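Local coordinates for N-carbamoylsarcosine amidase related protein (Thermoplasma acidophilum, PDB 3EEF) that binds a zinc ion and probably hydrolyses amide bonds, as an N-carbamoylsarcosine amidase-related member of the isochorismatase-like hydrolases, at residues Asp50-Pro54 with His65-Gly69; Asp102-Arg106 with Tyr133-Arg137. All blocks are in the same frame, centred on the assembly; numbering follows the deposited sequence.

Overall arrangement
Contacts 1 and 2 lie about 25 Å apart, centre to centre, on one parallel-sheet isochorismatase-type fold and share no helix or strand. Contact 1 (50-54 with 65-69) joins the loops on either side of helix 59-62, beyond the end of strand 45-50; its metal end is buried, while Lys68 and Pro54 are exposed. Contact 2 (102-106 with 133-137) ties helix 101-107 to the turn between helix 123-133 and strand 137-141, with Leu105 and Tyr136 buried and its charged residues partly exposed beside a neighbouring subunit. Zinc coordination, backbone bonds and one serine hydroxyl bond make the first; the second rests on side chains alone, one hydroxyl-carboxylate bond and a CH-pi contact.

Contact 1 (Asp50-Pro54 with His65-Gly69); sequences DSHYP and HSMKG. With ZN (zinc ion), chain C.
His52 and His65 meet at a zinc ion, the edge of the His52 ring turned toward the face of His65 in an offset edge-to-face pair, planes 62° apart. Along His52, CB lies near Ser66 O and SE of the selenomethionine Met67, CG passes His65 O and Ser66 O, CD2 presents the ring edge to His65 O at 3.3 Å, CE1 borders the zinc, and NE2 ends on it at 2.2 Å. With NE2 on zinc, the ND1 bond to Asp56 fixes the ring's rotation. Zinc also takes His65 NE2 at 2.2 Å, that ring's ND1 being held by Gly63, and Asp50 OD2 at 2.0 Å; Glu58 adds a ligand, and Lys90 pairs with Asp50 OD1. Between the backbones, His52 N gives a nearly straight bond to Ser66 O (2.9 Å), and His52 O receives Lys68 N (2.8 Å). With OG anti to the backbone N (chi1 -164°), Ser66 reaches Asp50 O at 2.9 Å, from above the carbonyl plane. An alanine at Ser66 would remove that hydroxyl and would probably leave the Asp50 carbonyl without this donor. His52's two bonds frame a single beta bridge with Met67, joining loops that carry three ligands of the Asp-His-Glu-His zinc site.

Contact 2 (Asp102-Arg106 with Tyr133-Arg137); sequences DMILR and YRNYR
Asp102 and Tyr136 are brought together by two torsions: the aspartate CG stands opposite its own backbone N (chi1 -172°), extending the carboxylate from the helix, while the tyrosine CG lies opposite its carbonyl carbon, sending the ring to meet it. Tyr136 OH donates to Asp102 OD1 at 2.8 Å. The hydroxyl approaches on the syn side of that oxygen, 33° out of the carboxylate plane, whereas OD1 itself lies in the plane of the phenol ring, at its edge. Carboxylate and ring planes stand almost perpendicular, at 83°.

Leu105, one turn along the helix from Asp102, supplies the apolar half. Its CD1 sits over one face of the Tyr136 ring, offset toward the rim, in a CH-pi contact 4.0 Å from the centroid and nearest to CZ. Leu105 CB passes 3.2 Å from Tyr136 OH, hemming in the hydroxyl, and Phe96 and Val113 also pack on this leucine. Within the helix, Arg106 NE grips Asp102 OD2 at 3.1 Å in a salt bridge, the oxygen lying in the guanidinium plane; its NH2 adds a weak bond. Arg134 lays its CD 3.8 Å from Asp102 OD1, but its NH1 turns back to Asp130 O.

On the other segment, Asn135, with positive phi, is the C-prime residue of a Schellman motif that ends helix 123-133 and leads the chain to Tyr136. Asp102 and Arg106 of a neighbouring subunit form reciprocal salt bridges with this pair. In this contact OD1 takes the tyrosine and OD2 the arginines of two subunits, an environment likely to favour the ionised form of the carboxylate and to couple the helix-turn packing to the subunit interface.

Contact 1 (Asp50-Pro54 with His65-Gly69)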
ATOM      1  N   ASP A  50      10.798   6.921 -14.055  1.00 41.98           N
ATOM      2  CA  ASP A  50      10.786   5.550 -14.540  1.00 43.59           C
ATOM      3  C   ASP A  50      12.189   4.952 -14.514  1.00 41.64           C
ATOM      4  O   ASP A  50      13.157   5.599 -14.917  1.00 43.93           O
ATOM      5  CB  ASP A  50      10.193   5.471 -15.945  1.00 45.47           C
ATOM      6  CG  ASP A  50       8.660   5.364 -15.935  1.00 49.59           C
ATOM      7  OD1 ASP A  50       8.059   5.258 -14.835  1.00 52.76           O
ATOM      8  OD2 ASP A  50       8.063   5.324 -17.034  1.00 59.66           O
ATOM      9  N   SER A  51      12.304   3.748 -13.970  1.00 40.87           N
ATOM     10  CA  SER A  51      13.584   3.032 -13.921  1.00 41.86           C
ATOM     11  C   SER A  51      13.239   1.548 -14.059  1.00 40.46           C
ATOM     12  O   SER A  51      13.379   0.773 -13.119  1.00 40.66           O
ATOM     13  CB  SER A  51      14.309   3.351 -12.594  1.00 43.44           C
ATOM     14  OG  SER A  51      15.524   2.636 -12.417  1.00 45.06           O
ATOM     15  N   HIS A  52      12.758   1.188 -15.252  1.00 40.56           N
ATOM     16  CA  HIS A  52      12.021  -0.054 -15.484  1.00 41.03           C
ATOM     17  C   HIS A  52      12.897  -1.281 -15.630  1.00 41.25           C
ATOM     18  O   HIS A  52      14.027  -1.183 -16.093  1.00 42.07           O
ATOM     19  CB  HIS A  52      11.162   0.049 -16.744  1.00 40.34           C
ATOM     20  CG  HIS A  52       9.939   0.905 -16.584  1.00 43.75           C
ATOM     21  ND1 HIS A  52       8.891   0.569 -15.749  1.00 44.71           N
ATOM     22  CD2 HIS A  52       9.569   2.056 -17.208  1.00 37.60           C
ATOM     23  CE1 HIS A  52       7.945   1.493 -15.840  1.00 44.89           C
ATOM     24  NE2 HIS A  52       8.321   2.399 -16.735  1.00 47.86           N
ATOM     25  N   TYR A  53      12.353  -2.406 -15.164  1.00 41.90           N
ATOM     26  CA  TYR A  53      12.845  -3.726 -15.447  1.00 42.80           C
ATOM     27  C   TYR A  53      12.064  -4.271 -16.658  1.00 44.94           C
ATOM     28  O   TYR A  53      10.907  -3.890 -16.903  1.00 43.00           O
ATOM     29  CB  TYR A  53      12.586  -4.720 -14.295  1.00 43.17           C
ATOM     30  CG  TYR A  53      13.103  -4.370 -12.919  1.00 48.26           C
ATOM     31  CD1 TYR A  53      14.400  -3.891 -12.723  1.00 50.70           C
ATOM     32  CD2 TYR A  53      12.296  -4.571 -11.794  1.00 48.61           C
ATOM     33  CE1 TYR A  53      14.866  -3.585 -11.421  1.00 51.31           C
ATOM     34  CE2 TYR A  53      12.749  -4.284 -10.520  1.00 50.33           C
ATOM     35  CZ  TYR A  53      14.024  -3.797 -10.328  1.00 46.76           C
ATOM     36  OH  TYR A  53      14.413  -3.518  -9.042  1.00 55.39           O
ATOM     37  N   PRO A  54      12.664  -5.227 -17.368  1.00 44.89           N
ATOM     38  CA  PRO A  54      12.027  -5.815 -18.541  1.00 45.71           C
ATOM     39  C   PRO A  54      10.633  -6.359 -18.272  1.00 46.04           C
ATOM     40  O   PRO A  54       9.799  -6.369 -19.170  1.00 47.38           O
ATOM     41  CB  PRO A  54      12.975  -6.953 -18.900  1.00 46.92           C
ATOM     42  CG  PRO A  54      14.334  -6.459 -18.423  1.00 45.07           C
ATOM     43  CD  PRO A  54      14.053  -5.703 -17.182  1.00 44.62           C
ATOM     44  N   HIS A  65      11.310   1.136 -22.246  1.00 50.28           N
ATOM     45  CA  HIS A  65      11.495   2.594 -22.208  1.00 49.85           C
ATOM     46  C   HIS A  65      11.975   2.954 -20.802  1.00 48.53           C
ATOM     47  O   HIS A  65      11.595   2.283 -19.825  1.00 44.59           O
ATOM     48  CB  HIS A  65      10.181   3.327 -22.586  1.00 51.12           C
ATOM     49  CG  HIS A  65       9.077   3.165 -21.577  1.00 55.48           C
ATOM     50  ND1 HIS A  65       8.262   2.053 -21.522  1.00 52.73           N
ATOM     51  CD2 HIS A  65       8.691   3.961 -20.547  1.00 56.70           C
ATOM     52  CE1 HIS A  65       7.405   2.184 -20.522  1.00 51.75           C
ATOM     53  NE2 HIS A  65       7.657   3.325 -19.897  1.00 55.55           N
ATOM     54  N   SER A  66      12.820   3.982 -20.707  1.00 48.29           N
ATOM     55  CA  SER A  66      13.305   4.482 -19.434  1.00 48.34           C
ATOM     56  C   SER A  66      13.680   3.303 -18.523  1.00 49.34           C
ATOM     57  O   SER A  66      13.133   3.123 -17.395  1.00 46.77           O
ATOM     58  CB  SER A  66      12.237   5.388 -18.779  1.00 50.59           C
ATOM     59  OG  SER A  66      12.791   6.177 -17.721  1.00 45.49           O
HETATM   60  N   MSE A  67      14.604   2.498 -19.038  1.00 47.52           N
HETATM   61  CA  MSE A  67      15.054   1.294 -18.370  1.00 50.02           C
HETATM   62  C   MSE A  67      16.044   1.623 -17.258  1.00 50.85           C
HETATM   63  O   MSE A  67      16.780   2.612 -17.351  1.00 50.94           O
HETATM   64  CB  MSE A  67      15.689   0.341 -19.389  1.00 50.13           C
HETATM   65  CG  MSE A  67      14.738  -0.062 -20.495  1.00 51.31           C
HETATM   66 SE   MSE A  67      13.100  -0.915 -19.796  1.00 59.32          SE
HETATM   67  CE  MSE A  67      13.865  -2.672 -19.337  1.00 56.08           C
ATOM     68  N   LYS A  68      16.048   0.811 -16.196  1.00 52.25           N
ATOM     69  CA  LYS A  68      17.038   0.981 -15.135  1.00 54.41           C
ATOM     70  C   LYS A  68      18.431   0.780 -15.725  1.00 57.40           C
ATOM     71  O   LYS A  68      18.654  -0.155 -16.480  1.00 55.66           O
ATOM     72  CB  LYS A  68      16.818  -0.006 -13.982  1.00 55.62           C
ATOM     73  CG  LYS A  68      17.904   0.054 -12.888  1.00 52.36           C
ATOM     74  CD  LYS A  68      17.449  -0.574 -11.571  1.00 57.26           C
ATOM     75  CE  LYS A  68      18.564  -0.528 -10.496  1.00 60.58           C
ATOM     76  NZ  LYS A  68      18.652   0.790  -9.783  1.00 63.02           N
ATOM     77  N   GLY A  69      19.352   1.679 -15.391  1.00 60.45           N
ATOM     78  CA  GLY A  69      20.744   1.569 -15.831  1.00 63.08           C
ATOM     79  C   GLY A  69      21.078   2.296 -17.131  1.00 64.18           C
ATOM     80  O   GLY A  69      22.219   2.744 -17.312  1.00 66.50           O
TER
HETATM   81 ZN    ZN C 183       7.016   3.795 -17.851  0.50 44.33          ZN

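Contact 2 (Asp102-Arg106 with Tyr133-Arg137)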
ATOM      1  N   ASP A 102       5.524   8.841  -0.435  1.00 33.71           N
ATOM      2  CA  ASP A 102       4.625   9.268   0.601  1.00 35.26           C
ATOM      3  C   ASP A 102       5.423   9.500   1.884  1.00 36.17           C
ATOM      4  O   ASP A 102       5.174  10.441   2.616  1.00 38.95           O
ATOM      5  CB  ASP A 102       3.507   8.250   0.792  1.00 33.42           C
ATOM      6  CG  ASP A 102       2.439   8.749   1.732  1.00 37.51           C
ATOM      7  OD1 ASP A 102       1.924   9.859   1.490  1.00 35.79           O
ATOM      8  OD2 ASP A 102       2.166   8.051   2.729  1.00 43.05           O
HETATM    9  N   MSE A 103       6.421   8.667   2.125  1.00 37.06           N
HETATM   10  CA  MSE A 103       7.243   8.819   3.316  1.00 37.82           C
HETATM   11  C   MSE A 103       7.893  10.198   3.379  1.00 36.86           C
HETATM   12  O   MSE A 103       7.859  10.871   4.414  1.00 36.58           O
HETATM   13  CB  MSE A 103       8.331   7.754   3.341  1.00 38.57           C
HETATM   14  CG  MSE A 103       7.818   6.352   3.521  1.00 41.82           C
HETATM   15 SE   MSE A 103       9.257   5.037   3.873  1.00 59.84          SE
HETATM   16  CE  MSE A 103       9.869   5.788   5.645  1.00 37.77           C
ATOM     17  N   ILE A 104       8.449  10.618   2.260  1.00 37.54           N
ATOM     18  CA  ILE A 104       9.204  11.860   2.192  1.00 37.91           C
ATOM     19  C   ILE A 104       8.268  13.036   2.430  1.00 40.02           C
ATOM     20  O   ILE A 104       8.627  13.991   3.147  1.00 37.63           O
ATOM     21  CB  ILE A 104       9.827  12.057   0.827  1.00 37.51           C
ATOM     22  CG1 ILE A 104      10.902  11.018   0.592  1.00 35.70           C
ATOM     23  CG2 ILE A 104      10.439  13.477   0.674  1.00 31.27           C
ATOM     24  CD1 ILE A 104      11.213  10.825  -0.912  1.00 38.23           C
ATOM     25  N   LEU A 105       7.085  12.964   1.798  1.00 38.54           N
ATOM     26  CA  LEU A 105       6.061  13.999   1.969  1.00 37.65           C
ATOM     27  C   LEU A 105       5.585  14.063   3.424  1.00 39.98           C
ATOM     28  O   LEU A 105       5.389  15.121   3.983  1.00 39.53           O
ATOM     29  CB  LEU A 105       4.872  13.716   1.045  1.00 38.28           C
ATOM     30  CG  LEU A 105       5.127  13.659  -0.464  1.00 36.35           C
ATOM     31  CD1 LEU A 105       3.799  13.379  -1.246  1.00 29.96           C
ATOM     32  CD2 LEU A 105       5.783  14.934  -0.898  1.00 31.63           C
ATOM     33  N   ARG A 106       5.359  12.910   4.034  1.00 41.57           N
ATOM     34  CA  ARG A 106       4.919  12.929   5.417  1.00 41.93           C
ATOM     35  C   ARG A 106       6.032  13.404   6.339  1.00 40.95           C
ATOM     36  O   ARG A 106       5.757  14.149   7.264  1.00 40.91           O
ATOM     37  CB  ARG A 106       4.433  11.577   5.869  1.00 42.25           C
ATOM     38  CG  ARG A 106       3.126  11.188   5.224  1.00 49.94           C
ATOM     39  CD  ARG A 106       2.293  10.410   6.185  1.00 57.96           C
ATOM     40  NE  ARG A 106       1.756   9.212   5.577  1.00 68.32           N
ATOM     41  CZ  ARG A 106       0.890   8.414   6.173  1.00 64.55           C
ATOM     42  NH1 ARG A 106       0.464   8.693   7.397  1.00 70.37           N
ATOM     43  NH2 ARG A 106       0.454   7.347   5.539  1.00 71.48           N
ATOM     44  N   TYR A 133      -6.079  10.295  -3.059  1.00 37.22           N
ATOM     45  CA  TYR A 133      -6.369   9.210  -2.120  1.00 36.91           C
ATOM     46  C   TYR A 133      -5.681   9.425  -0.753  1.00 37.68           C
ATOM     47  O   TYR A 133      -6.210   9.073   0.299  1.00 36.80           O
ATOM     48  CB  TYR A 133      -5.870   7.888  -2.670  1.00 36.95           C
ATOM     49  CG  TYR A 133      -6.393   7.437  -4.038  1.00 38.06           C
ATOM     50  CD1 TYR A 133      -7.366   8.146  -4.733  1.00 32.34           C
ATOM     51  CD2 TYR A 133      -5.927   6.256  -4.600  1.00 41.01           C
ATOM     52  CE1 TYR A 133      -7.834   7.710  -5.948  1.00 37.33           C
ATOM     53  CE2 TYR A 133      -6.398   5.803  -5.814  1.00 39.11           C
ATOM     54  CZ  TYR A 133      -7.345   6.536  -6.481  1.00 35.96           C
ATOM     55  OH  TYR A 133      -7.803   6.119  -7.694  1.00 39.33           O
ATOM     56  N   ARG A 134      -4.473   9.962  -0.791  1.00 35.87           N
ATOM     57  CA  ARG A 134      -3.697  10.191   0.415  1.00 38.25           C
ATOM     58  C   ARG A 134      -3.920  11.608   0.990  1.00 40.15           C
ATOM     59  O   ARG A 134      -3.102  12.083   1.762  1.00 39.40           O
ATOM     60  CB  ARG A 134      -2.212   9.989   0.093  1.00 37.80           C
ATOM     61  CG  ARG A 134      -1.836   8.553  -0.107  1.00 38.70           C
ATOM     62  CD  ARG A 134      -0.577   8.394  -0.920  1.00 42.73           C
ATOM     63  NE  ARG A 134      -0.343   6.980  -1.112  1.00 39.28           N
ATOM     64  CZ  ARG A 134      -0.930   6.220  -2.024  1.00 37.70           C
ATOM     65  NH1 ARG A 134      -1.790   6.725  -2.900  1.00 44.46           N
ATOM     66  NH2 ARG A 134      -0.662   4.923  -2.044  1.00 35.23           N
ATOM     67  N   ASN A 135      -4.996  12.288   0.583  1.00 41.17           N
ATOM     68  CA  ASN A 135      -5.441  13.533   1.214  1.00 42.04           C
ATOM     69  C   ASN A 135      -4.513  14.743   1.063  1.00 41.53           C
ATOM     70  O   ASN A 135      -4.603  15.686   1.839  1.00 45.16           O
ATOM     71  CB  ASN A 135      -5.720  13.285   2.715  1.00 44.10           C
ATOM     72  CG  ASN A 135      -6.806  14.214   3.300  1.00 46.96           C
ATOM     73  OD1 ASN A 135      -7.844  14.483   2.671  1.00 43.70           O
ATOM     74  ND2 ASN A 135      -6.573  14.680   4.532  1.00 41.16           N
ATOM     75  N   TYR A 136      -3.636  14.726   0.071  1.00 39.73           N
ATOM     76  CA  TYR A 136      -2.921  15.918  -0.357  1.00 39.05           C
ATOM     77  C   TYR A 136      -3.827  16.826  -1.179  1.00 41.61           C
ATOM     78  O   TYR A 136      -4.733  16.348  -1.871  1.00 42.73           O
ATOM     79  CB  TYR A 136      -1.708  15.537  -1.210  1.00 38.55           C
ATOM     80  CG  TYR A 136      -0.702  14.752  -0.426  1.00 36.61           C
ATOM     81  CD1 TYR A 136       0.148  15.394   0.468  1.00 40.23           C
ATOM     82  CD2 TYR A 136      -0.646  13.374  -0.513  1.00 32.79           C
ATOM     83  CE1 TYR A 136       1.052  14.688   1.228  1.00 41.62           C
ATOM     84  CE2 TYR A 136       0.251  12.644   0.268  1.00 41.36           C
ATOM     85  CZ  TYR A 136       1.099  13.310   1.127  1.00 35.87           C
ATOM     86  OH  TYR A 136       1.996  12.617   1.895  1.00 42.15           O
ATOM     87  N   ARG A 137      -3.587  18.131  -1.108  1.00 42.44           N
ATOM     88  CA  ARG A 137      -4.121  19.054  -2.129  1.00 42.16           C
ATOM     89  C   ARG A 137      -3.176  19.036  -3.311  1.00 41.80           C
ATOM     90  O   ARG A 137      -1.988  18.697  -3.171  1.00 39.74           O
ATOM     91  CB  ARG A 137      -4.259  20.486  -1.616  1.00 44.37           C
ATOM     92  CG  ARG A 137      -5.246  20.653  -0.458  1.00 47.00           C
ATOM     93  CD  ARG A 137      -6.718  20.431  -0.875  1.00 51.43           C
ATOM     94  NE  ARG A 137      -7.127  21.219  -2.051  1.00 56.15           N
ATOM     95  CZ  ARG A 137      -7.257  22.560  -2.102  1.00 67.12           C
ATOM     96  NH1 ARG A 137      -7.002  23.323  -1.036  1.00 67.83           N
ATOM     97  NH2 ARG A 137      -7.651  23.154  -3.241  1.00 64.13           N
TER